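Side-chain contact in CHIR AB1 (Gallus gallus, PDB 2VSD), which probably binds the Fc region of avian antibody through this immunoglobulin domain, one part of a membrane-anchored chicken immune receptor: residues C26-R30 against M31-V35. Residues are numbered along the deposited sequence; the frame is centred on the assembly and turned at random.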
ATOM      1  N   CYS A  26       0.333  15.628  -2.411  1.00 24.51           N
ATOM      2  CA  CYS A  26      -0.979  15.078  -2.111  1.00 24.99           C
ATOM      3  C   CYS A  26      -1.580  15.941  -1.025  1.00 25.98           C
ATOM      4  O   CYS A  26      -1.047  15.992   0.102  1.00 26.42           O
ATOM      5  CB  CYS A  26      -0.902  13.621  -1.632  1.00 24.71           C
ATOM      6  SG  CYS A  26      -2.532  12.822  -1.414  1.00 26.43           S
ATOM      7  N   HIS A  27      -2.673  16.605  -1.372  1.00 27.84           N
ATOM      8  CA  HIS A  27      -3.345  17.547  -0.454  1.00 29.07           C
ATOM      9  C   HIS A  27      -4.460  16.880   0.307  1.00 29.40           C
ATOM     10  O   HIS A  27      -5.347  16.291  -0.288  1.00 28.24           O
ATOM     11  CB  HIS A  27      -3.939  18.713  -1.241  1.00 30.03           C
ATOM     12  CG  HIS A  27      -2.918  19.517  -1.978  1.00 33.30           C
ATOM     13  ND1 HIS A  27      -2.584  19.274  -3.295  1.00 37.01           N
ATOM     14  CD2 HIS A  27      -2.154  20.564  -1.582  1.00 37.90           C
ATOM     15  CE1 HIS A  27      -1.655  20.132  -3.680  1.00 35.85           C
ATOM     16  NE2 HIS A  27      -1.380  20.930  -2.660  1.00 35.90           N
ATOM     17  N   LEU A  28      -4.424  16.988   1.632  1.00 31.16           N
ATOM     18  CA  LEU A  28      -5.499  16.417   2.440  1.00 34.04           C
ATOM     19  C   LEU A  28      -5.706  17.209   3.733  1.00 35.47           C
ATOM     20  O   LEU A  28      -4.973  18.165   3.976  1.00 34.86           O
ATOM     21  CB  LEU A  28      -5.323  14.899   2.672  1.00 34.25           C
ATOM     22  CG  LEU A  28      -4.111  13.997   3.016  1.00 36.08           C
ATOM     23  CD1 LEU A  28      -2.729  14.491   2.567  1.00 35.46           C
ATOM     24  CD2 LEU A  28      -4.086  13.516   4.483  1.00 35.93           C
ATOM     25  N   PRO A  29      -6.713  16.826   4.549  1.00 37.36           N
ATOM     26  CA  PRO A  29      -6.959  17.570   5.795  1.00 38.65           C
ATOM     27  C   PRO A  29      -5.840  17.490   6.836  1.00 40.06           C
ATOM     28  O   PRO A  29      -4.972  16.605   6.773  1.00 40.21           O
ATOM     29  CB  PRO A  29      -8.242  16.932   6.346  1.00 38.49           C
ATOM     30  CG  PRO A  29      -8.887  16.259   5.172  1.00 38.56           C
ATOM     31  CD  PRO A  29      -7.699  15.750   4.369  1.00 37.40           C
ATOM     32  N   ARG A  30      -5.885  18.406   7.808  1.00 41.04           N
ATOM     33  CA  ARG A  30      -4.893  18.454   8.884  1.00 41.68           C
ATOM     34  C   ARG A  30      -5.198  17.417   9.965  1.00 41.77           C
ATOM     35  O   ARG A  30      -5.506  17.757  11.125  1.00 41.01           O
ATOM     36  CB  ARG A  30      -4.828  19.853   9.499  1.00 42.33           C
ATOM     37  CG  ARG A  30      -4.250  20.917   8.576  1.00 44.79           C
ATOM     38  CD  ARG A  30      -4.032  22.190   9.362  1.00 49.13           C
ATOM     39  NE  ARG A  30      -3.894  23.364   8.509  1.00 52.91           N
ATOM     40  CZ  ARG A  30      -2.733  23.925   8.183  1.00 55.61           C
ATOM     41  NH1 ARG A  30      -1.587  23.416   8.629  1.00 56.31           N
ATOM     42  NH2 ARG A  30      -2.717  25.005   7.408  1.00 56.44           N
ATOM     43  N   MET A  31      -5.150  16.151   9.560  1.00 40.97           N
ATOM     44  CA  MET A  31      -5.170  15.007  10.476  1.00 41.23           C
ATOM     45  C   MET A  31      -3.900  14.195  10.237  1.00 39.84           C
ATOM     46  O   MET A  31      -3.365  14.209   9.135  1.00 40.38           O
ATOM     47  CB  MET A  31      -6.395  14.132  10.213  1.00 41.07           C
ATOM     48  CG  MET A  31      -6.535  13.651   8.764  1.00 41.90           C
ATOM     49  SD  MET A  31      -8.023  12.689   8.487  1.00 44.93           S
ATOM     50  CE  MET A  31      -9.280  13.961   8.299  1.00 45.74           C
ATOM     51  N   ALA A  32      -3.405  13.505  11.255  1.00 38.33           N
ATOM     52  CA  ALA A  32      -2.291  12.568  11.068  1.00 36.50           C
ATOM     53  C   ALA A  32      -2.770  11.425  10.160  1.00 34.52           C
ATOM     54  O   ALA A  32      -3.872  10.909  10.322  1.00 34.29           O
ATOM     55  CB  ALA A  32      -1.780  12.029  12.424  1.00 35.87           C
ATOM     56  N   ALA A  33      -1.963  11.053   9.177  1.00 33.16           N
ATOM     57  CA  ALA A  33      -2.403  10.022   8.228  1.00 30.92           C
ATOM     58  C   ALA A  33      -1.232   9.400   7.472  1.00 29.40           C
ATOM     59  O   ALA A  33      -0.176  10.016   7.321  1.00 30.21           O
ATOM     60  CB  ALA A  33      -3.435  10.584   7.253  1.00 30.65           C
ATOM     61  N   TRP A  34      -1.419   8.163   7.043  1.00 28.15           N
ATOM     62  CA  TRP A  34      -0.487   7.489   6.129  1.00 26.11           C
ATOM     63  C   TRP A  34      -0.928   7.851   4.728  1.00 24.91           C
ATOM     64  O   TRP A  34      -2.088   7.707   4.409  1.00 25.06           O
ATOM     65  CB  TRP A  34      -0.515   5.960   6.347  1.00 26.64           C
ATOM     66  CG  TRP A  34       0.434   5.566   7.425  1.00 25.73           C
ATOM     67  CD1 TRP A  34       0.128   5.265   8.736  1.00 27.42           C
ATOM     68  CD2 TRP A  34       1.858   5.484   7.320  1.00 26.61           C
ATOM     69  NE1 TRP A  34       1.273   4.968   9.425  1.00 25.61           N
ATOM     70  CE2 TRP A  34       2.350   5.126   8.597  1.00 25.53           C
ATOM     71  CE3 TRP A  34       2.763   5.646   6.268  1.00 25.23           C
ATOM     72  CZ2 TRP A  34       3.689   4.916   8.838  1.00 25.51           C
ATOM     73  CZ3 TRP A  34       4.107   5.457   6.514  1.00 28.13           C
ATOM     74  CH2 TRP A  34       4.561   5.093   7.789  1.00 27.84           C
ATOM     75  N   VAL A  35      -0.007   8.358   3.912  1.00 24.57           N
ATOM     76  CA  VAL A  35      -0.389   8.798   2.568  1.00 23.41           C
ATOM     77  C   VAL A  35       0.271   7.860   1.563  1.00 21.56           C
ATOM     78  O   VAL A  35       1.435   7.508   1.744  1.00 21.49           O
ATOM     79  CB  VAL A  35       0.045  10.238   2.315  1.00 24.36           C
ATOM     80  CG1 VAL A  35      -0.509  10.736   0.982  1.00 24.17           C
ATOM     81  CG2 VAL A  35      -0.433  11.148   3.466  1.00 23.77           C
TER
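The carbonyl oxygen of P29 takes the backbone N-H of M31, N to O 2.8 Å, closing an inverse gamma turn centred on R30. The bond is bent, 150° at the hydrogen, and the donor stands above the carbonyl plane, as so tight a turn imposes. K49 NZ donates a hydrogen bond to M31 O and a weak one to P29 O, fastening the turn to strand 42-49. On the outer side the methionine lies alongside the proline ring: CG sits between the backbone N and the carbonyl carbon (chi1 55°), and the bend at chi3 (81°) lays CE against P29 CB at 3.7 Å. With Y75 also touching both side chains, an alanine in place of M31 would probably bare this flank of the P29 ring and deprive Y75 of a neighbour. The extended chain of R30 leads away from M31 to a salt bridge with D54. This turn is the B-C loop of an immunoglobulin domain, carrying the chain from strand 21-27 of one sheet to strand 33-39 of the other, and L28, A33 and V35 are buried between the sheets. L28 and V35 meet tip to tip, CD1 to CG2 at 4.2 Å, while the other leucine methyl, CD2, rests on A33 CB at 4.1 Å. Deeper in, C26 SG bonds to C73 in the disulfide between the sheets and packs against V35 CG1 at 3.8 Å; A56 and F58 of strand 55-61 also touch this valine.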